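Local coordinates for protein methylxanthine N1-demethylase NdmA (Pseudomonas putida, PDB 6ICN) that catalyses the N1-demethylation of caffeine to theobromine and formaldehyde, working as a Rieske-type non-heme iron oxygenase that draws its electrons from NADH, at residues N300-V303 with F304-K308; F194-P197 with G198-D202. All blocks are in the same frame, centred on the assembly; numbering follows the deposited sequence.

Contact 1 (N300-V303 with F304-K308). With CO (cobalt (II) ion), chain E; CFF (caffeine), chain F.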
loop_
_atom_site.group_PDB
_atom_site.type_symbol
_atom_site.label_atom_id
_atom_site.label_comp_id
_atom_site.label_asym_id
_atom_site.label_seq_id
_atom_site.Cartn_x
_atom_site.Cartn_y
_atom_site.Cartn_z
ATOM N N ASN A 300 -3.837 28.015 -9.941
ATOM C CA ASN A 300 -3.354 27.344 -11.154
ATOM C C ASN A 300 -3.524 25.833 -11.048
ATOM O O ASN A 300 -3.959 25.179 -12.002
ATOM C CB ASN A 300 -1.881 27.693 -11.416
ATOM C CG ASN A 300 -1.678 29.165 -11.719
ATOM O OD1 ASN A 300 -2.567 29.825 -12.247
ATOM N ND2 ASN A 300 -0.515 29.693 -11.353
ATOM N N ASP A 301 -3.178 25.260 -9.888
ATOM C CA ASP A 301 -3.300 23.822 -9.706
ATOM C C ASP A 301 -4.750 23.373 -9.830
ATOM O O ASP A 301 -5.032 22.290 -10.362
ATOM C CB ASP A 301 -2.736 23.421 -8.344
ATOM C CG ASP A 301 -1.209 23.492 -8.282
ATOM O OD1 ASP A 301 -0.555 23.680 -9.332
ATOM O OD2 ASP A 301 -0.688 23.352 -7.156
ATOM N N LEU A 302 -5.684 24.193 -9.341
ATOM C CA LEU A 302 -7.110 23.879 -9.459
ATOM C C LEU A 302 -7.549 23.858 -10.921
ATOM O O LEU A 302 -8.236 22.924 -11.363
ATOM C CB LEU A 302 -7.922 24.907 -8.654
ATOM C CG LEU A 302 -9.447 24.874 -8.781
ATOM C CD1 LEU A 302 -9.975 23.513 -8.326
ATOM C CD2 LEU A 302 -10.091 26.024 -7.998
ATOM N N VAL A 303 -7.148 24.883 -11.681
ATOM C CA VAL A 303 -7.418 24.927 -13.122
ATOM C C VAL A 303 -6.886 23.673 -13.804
ATOM O O VAL A 303 -7.595 23.007 -14.570
ATOM C CB VAL A 303 -6.803 26.201 -13.734
ATOM C CG1 VAL A 303 -6.837 26.142 -15.275
ATOM C CG2 VAL A 303 -7.530 27.453 -13.226
ATOM N N PHE A 304 -5.635 23.312 -13.517
ATOM C CA PHE A 304 -5.062 22.139 -14.165
ATOM C C PHE A 304 -5.802 20.866 -13.757
ATOM O O PHE A 304 -5.994 19.966 -14.579
ATOM C CB PHE A 304 -3.570 22.035 -13.846
ATOM C CG PHE A 304 -2.718 23.137 -14.468
ATOM C CD1 PHE A 304 -3.096 23.763 -15.655
ATOM C CD2 PHE A 304 -1.531 23.535 -13.850
ATOM C CE1 PHE A 304 -2.290 24.781 -16.226
ATOM C CE2 PHE A 304 -0.727 24.550 -14.416
ATOM C CZ PHE A 304 -1.107 25.162 -15.602
ATOM N N ALA A 305 -6.219 20.769 -12.484
ATOM C CA ALA A 305 -6.961 19.587 -12.048
ATOM C C ALA A 305 -8.310 19.497 -12.740
ATOM O O ALA A 305 -8.810 18.386 -12.962
ATOM C CB ALA A 305 -7.165 19.596 -10.530
ATOM N N GLU A 306 -8.922 20.647 -13.063
ATOM C CA GLU A 306 -10.181 20.639 -13.813
ATOM C C GLU A 306 -9.975 20.155 -15.252
ATOM O O GLU A 306 -10.759 19.337 -15.761
ATOM C CB GLU A 306 -10.815 22.033 -13.773
ATOM C CG GLU A 306 -11.321 22.398 -12.351
ATOM C CD GLU A 306 -11.785 23.852 -12.199
ATOM O OE1 GLU A 306 -11.419 24.718 -13.028
ATOM O OE2 GLU A 306 -12.498 24.136 -11.204
ATOM N N ASP A 307 -8.897 20.605 -15.911
ATOM C CA ASP A 307 -8.630 20.160 -17.285
ATOM C C ASP A 307 -8.216 18.689 -17.367
ATOM O O ASP A 307 -8.627 17.982 -18.292
ATOM C CB ASP A 307 -7.528 21.028 -17.915
ATOM C CG ASP A 307 -8.028 22.386 -18.345
ATOM O OD1 ASP A 307 -8.967 22.447 -19.148
ATOM O OD2 ASP A 307 -7.477 23.409 -17.894
ATOM N N LYS A 308 -7.369 18.222 -16.442
ATOM C CA LYS A 308 -6.612 16.982 -16.639
ATOM C C LYS A 308 -7.450 15.762 -17.029
ATOM O O LYS A 308 -7.101 15.095 -18.014
ATOM C CB LYS A 308 -5.796 16.707 -15.364
ATOM C CG LYS A 308 -4.932 15.444 -15.433
ATOM C CD LYS A 308 -4.176 15.258 -14.094
ATOM C CE LYS A 308 -3.298 13.994 -14.096
ATOM N NZ LYS A 308 -4.134 12.758 -14.049
HETATM CO CO CO E . -8.863 24.547 -19.204
HETATM N N1 CFF F . -5.538 29.130 -18.816
HETATM C C2 CFF F . -6.088 30.384 -18.736
HETATM C C10 CFF F . -5.645 28.374 -20.050
HETATM C C6 CFF F . -4.909 28.593 -17.767
HETATM N N3 CFF F . -5.994 31.096 -17.585
HETATM O O11 CFF F . -6.650 30.855 -19.678
HETATM C C12 CFF F . -6.576 32.431 -17.487
HETATM C C4 CFF F . -5.358 30.554 -16.519
HETATM C C5 CFF F . -4.811 29.325 -16.598
HETATM N N9 CFF F . -5.125 31.029 -15.283
HETATM O O13 CFF F . -4.430 27.494 -17.841
HETATM N N7 CFF F . -4.235 29.050 -15.413
HETATM C C8 CFF F . -4.430 30.100 -14.606
HETATM C C14 CFF F . -3.493 27.955 -14.814
HETATM O O HOH W 1 -7.223 25.309 -20.269
#

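Contact 2 (F194-P197 with G198-D202). With CO (cobalt (II) ion), chain E.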
loop_
_atom_site.group_PDB
_atom_site.type_symbol
_atom_site.label_atom_id
_atom_site.label_comp_id
_atom_site.label_asym_id
_atom_site.label_seq_id
_atom_site.Cartn_x
_atom_site.Cartn_y
_atom_site.Cartn_z
ATOM N N PHE A 194 -17.535 25.081 -19.317
ATOM C CA PHE A 194 -17.878 23.713 -18.950
ATOM C C PHE A 194 -16.852 23.029 -18.052
ATOM O O PHE A 194 -17.229 22.204 -17.215
ATOM C CB PHE A 194 -18.086 22.906 -20.229
ATOM C CG PHE A 194 -19.232 23.419 -21.018
ATOM C CD1 PHE A 194 -20.524 23.093 -20.630
ATOM C CD2 PHE A 194 -19.039 24.283 -22.085
ATOM C CE1 PHE A 194 -21.599 23.616 -21.304
ATOM C CE2 PHE A 194 -20.117 24.806 -22.773
ATOM C CZ PHE A 194 -21.399 24.462 -22.382
ATOM N N ILE A 195 -15.578 23.373 -18.180
ATOM C CA ILE A 195 -14.535 22.709 -17.401
ATOM C C ILE A 195 -14.166 23.581 -16.207
ATOM O O ILE A 195 -13.810 23.061 -15.136
ATOM C CB ILE A 195 -13.329 22.380 -18.299
ATOM C CG1 ILE A 195 -13.703 21.234 -19.247
ATOM C CG2 ILE A 195 -12.070 21.991 -17.482
ATOM C CD1 ILE A 195 -12.531 20.557 -19.877
ATOM N N HIS A 196 -14.316 24.913 -16.354
ATOM C CA HIS A 196 -13.912 25.862 -15.311
ATOM C C HIS A 196 -15.031 26.798 -14.837
ATOM O O HIS A 196 -14.772 27.994 -14.644
ATOM C CB HIS A 196 -12.757 26.732 -15.814
ATOM C CG HIS A 196 -11.598 25.958 -16.370
ATOM N ND1 HIS A 196 -10.803 25.135 -15.595
ATOM C CD2 HIS A 196 -11.073 25.923 -17.616
ATOM C CE1 HIS A 196 -9.854 24.608 -16.349
ATOM N NE2 HIS A 196 -10.004 25.058 -17.585
ATOM N N PRO A 197 -16.258 26.315 -14.610
ATOM C CA PRO A 197 -17.340 27.261 -14.274
ATOM C C PRO A 197 -17.137 27.981 -12.951
ATOM O O PRO A 197 -17.361 29.195 -12.869
ATOM C CB PRO A 197 -18.590 26.369 -14.253
ATOM C CG PRO A 197 -18.075 25.026 -13.916
ATOM C CD PRO A 197 -16.744 24.925 -14.604
ATOM N N GLY A 198 -16.717 27.287 -11.900
ATOM C CA GLY A 198 -16.523 28.074 -10.688
ATOM C C GLY A 198 -15.332 29.014 -10.733
ATOM O O GLY A 198 -15.219 29.901 -9.880
ATOM N N THR A 199 -14.479 28.875 -11.738
ATOM C CA THR A 199 -13.062 29.157 -11.592
ATOM C C THR A 199 -12.552 30.200 -12.569
ATOM O O THR A 199 -11.888 31.161 -12.150
ATOM C CB THR A 199 -12.309 27.824 -11.762
ATOM O OG1 THR A 199 -12.861 26.873 -10.837
ATOM C CG2 THR A 199 -10.833 27.988 -11.493
ATOM N N LEU A 200 -12.835 30.038 -13.861
ATOM C CA LEU A 200 -12.410 31.002 -14.872
ATOM C C LEU A 200 -13.561 31.733 -15.543
ATOM O O LEU A 200 -13.443 32.927 -15.812
ATOM C CB LEU A 200 -11.557 30.308 -15.945
ATOM C CG LEU A 200 -10.138 30.006 -15.459
ATOM C CD1 LEU A 200 -9.350 29.210 -16.492
ATOM C CD2 LEU A 200 -9.422 31.309 -15.093
ATOM N N PHE A 201 -14.672 31.064 -15.822
ATOM C CA PHE A 201 -15.749 31.692 -16.571
ATOM C C PHE A 201 -17.082 31.461 -15.881
ATOM O O PHE A 201 -17.256 30.497 -15.130
ATOM C CB PHE A 201 -15.826 31.149 -18.003
ATOM C CG PHE A 201 -15.095 31.984 -19.018
ATOM C CD1 PHE A 201 -13.744 32.283 -18.855
ATOM C CD2 PHE A 201 -15.751 32.448 -20.152
ATOM C CE1 PHE A 201 -13.061 33.043 -19.798
ATOM C CE2 PHE A 201 -15.074 33.205 -21.104
ATOM C CZ PHE A 201 -13.728 33.507 -20.926
ATOM N N ASP A 202 -18.027 32.363 -16.152
ATOM C CA ASP A 202 -19.427 32.065 -15.885
ATOM C C ASP A 202 -19.867 30.905 -16.775
ATOM O O ASP A 202 -19.483 30.848 -17.951
ATOM C CB ASP A 202 -20.320 33.279 -16.169
ATOM C CG ASP A 202 -20.271 34.324 -15.078
ATOM O OD1 ASP A 202 -19.805 34.021 -13.957
ATOM O OD2 ASP A 202 -20.729 35.453 -15.342
HETATM CO CO CO E . -8.863 24.547 -19.204
HETATM O O HOH W 1 -7.223 25.309 -20.269
#

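Contact 1 (N300-V303 with F304-K308)
Phe304 lays one face of its ring over the carbonyl oxygen of Asn300, one turn earlier in helix 293-313, with Asn300 O 3.4 Å from Phe304 CG. The same oxygen accepts the backbone bond from Phe304 N, so ring and amide of one residue close round a single acceptor. With CG anti to its own carbonyl carbon (chi1 -68°), the Phe304 side chain leans back along the helix, and the far end of the ring reaches caffeine obliquely, with Phe304 CE1 3.7 Å from the methyl carbon C14.

Asn300 and Val303 complete this side of the ligand. The Asn300 amide brings OD1 to 3.0 Å from caffeine C8, while its ND2 is bonded to Gln170. Val303 sends CG1 towards the xanthine carbonyl, ending 3.8 Å from caffeine O13, and the same methyl stands 3.8 Å from Asp307 OD2.

Asp307 follows one turn on, its N bonded to Val303 O at 3.0 Å. Both of its carboxylate oxygens grip the cobalt ion, OD1 at 2.1 Å from the metal, in a bidentate hold that fixes the rotation of the group; OD1 is also bonded to Asn185. On another side of the helix, Leu302 and Glu306 cross obliquely, Leu302 CD1 lying 3.9 Å from Glu306 OE2. The extended Glu306 chain delivers its two oxygens to His196 and Thr199.

Carbon groups and the Asn300 amide oxygen, whose orientation is set by the bond from ND2 to Gln170, thus border caffeine, whereas the carboxylate one turn on holds the metal. A single helix thereby supplies both a wall of the substrate pocket and a chelating ligand of the metal.

Contact 2 (F194-P197 with G198-D202)
Leu200 runs alongside His196 and lies over one face of its imidazole. Leu200 CD1 makes a CH-pi contact 4.1 Å from the centroid of the His196 ring, 21° off the ring normal, and is displaced toward the rim beside CD2. The opposite face is met by CG2 of Ile195, also offset, so the ring sits between two aliphatic groups. Closer to the backbone the two side chains stay together, His196 CB lying 3.8 Å from Leu200 CB. In His196, CG beside the backbone N (chi1 -52°), together with the turn of the ring about CB-CG, points NE2 at the cobalt ion, which it binds at 2.0 Å. ND1, the other ring nitrogen, is held by the carboxylate of Glu306, which probably helps to orient the imidazole and to polarise it.

The backbone of the turn is held by one oxygen. His196, the first residue to leave helical geometry after helix 192-195, offers its carbonyl oxygen to three successive amides. Leu200 N is bonded to His196 O at 2.9 Å, and Phe201 N reaches the same oxygen by a longer but straight bond of 3.3 Å. Thr199 N comes from above the carbonyl plane, 60° out of it. Three amides converge on this one acceptor as the chain turns through Pro197 and Gly198, and Pro197 CA adds a CA-H...O contact to Phe201 O at 3.3 Å. Beyond the turn, the Phe201 ring stacks with that of Phe192.

With His191 and Asp307, His196 forms the two-histidine, one-carboxylate facial triad of the mononuclear non-heme iron site of Rieske oxygenases, occupied here by cobalt; Leu200, which lies over His196, also lines the caffeine pocket.

Contacts 1 and 2 meet at the metal, their centres 11 Å apart. Contact 1 gives the carboxylate of Asp307 and contact 2 the imidazole of His196, with Asp307 OD2 3.0 Å from His196 NE2; water 1 is bound to the same cobalt ion. Glu306 is the second-shell bridge, since its OE1 lies 2.7 Å from His196 ND1 and its OE2 2.8 Å from Thr199 OG1, both probable hydrogen bonds that tie the 194-202 turn to helix 293-313. Beside them Val303 O packs 3.3 Å from His196 CE1. Both contacts also border caffeine, whose C10, the methyl on N1 that the demethylation removes, lies 5.1 Å from the cobalt ion, near the metal but not bound to it.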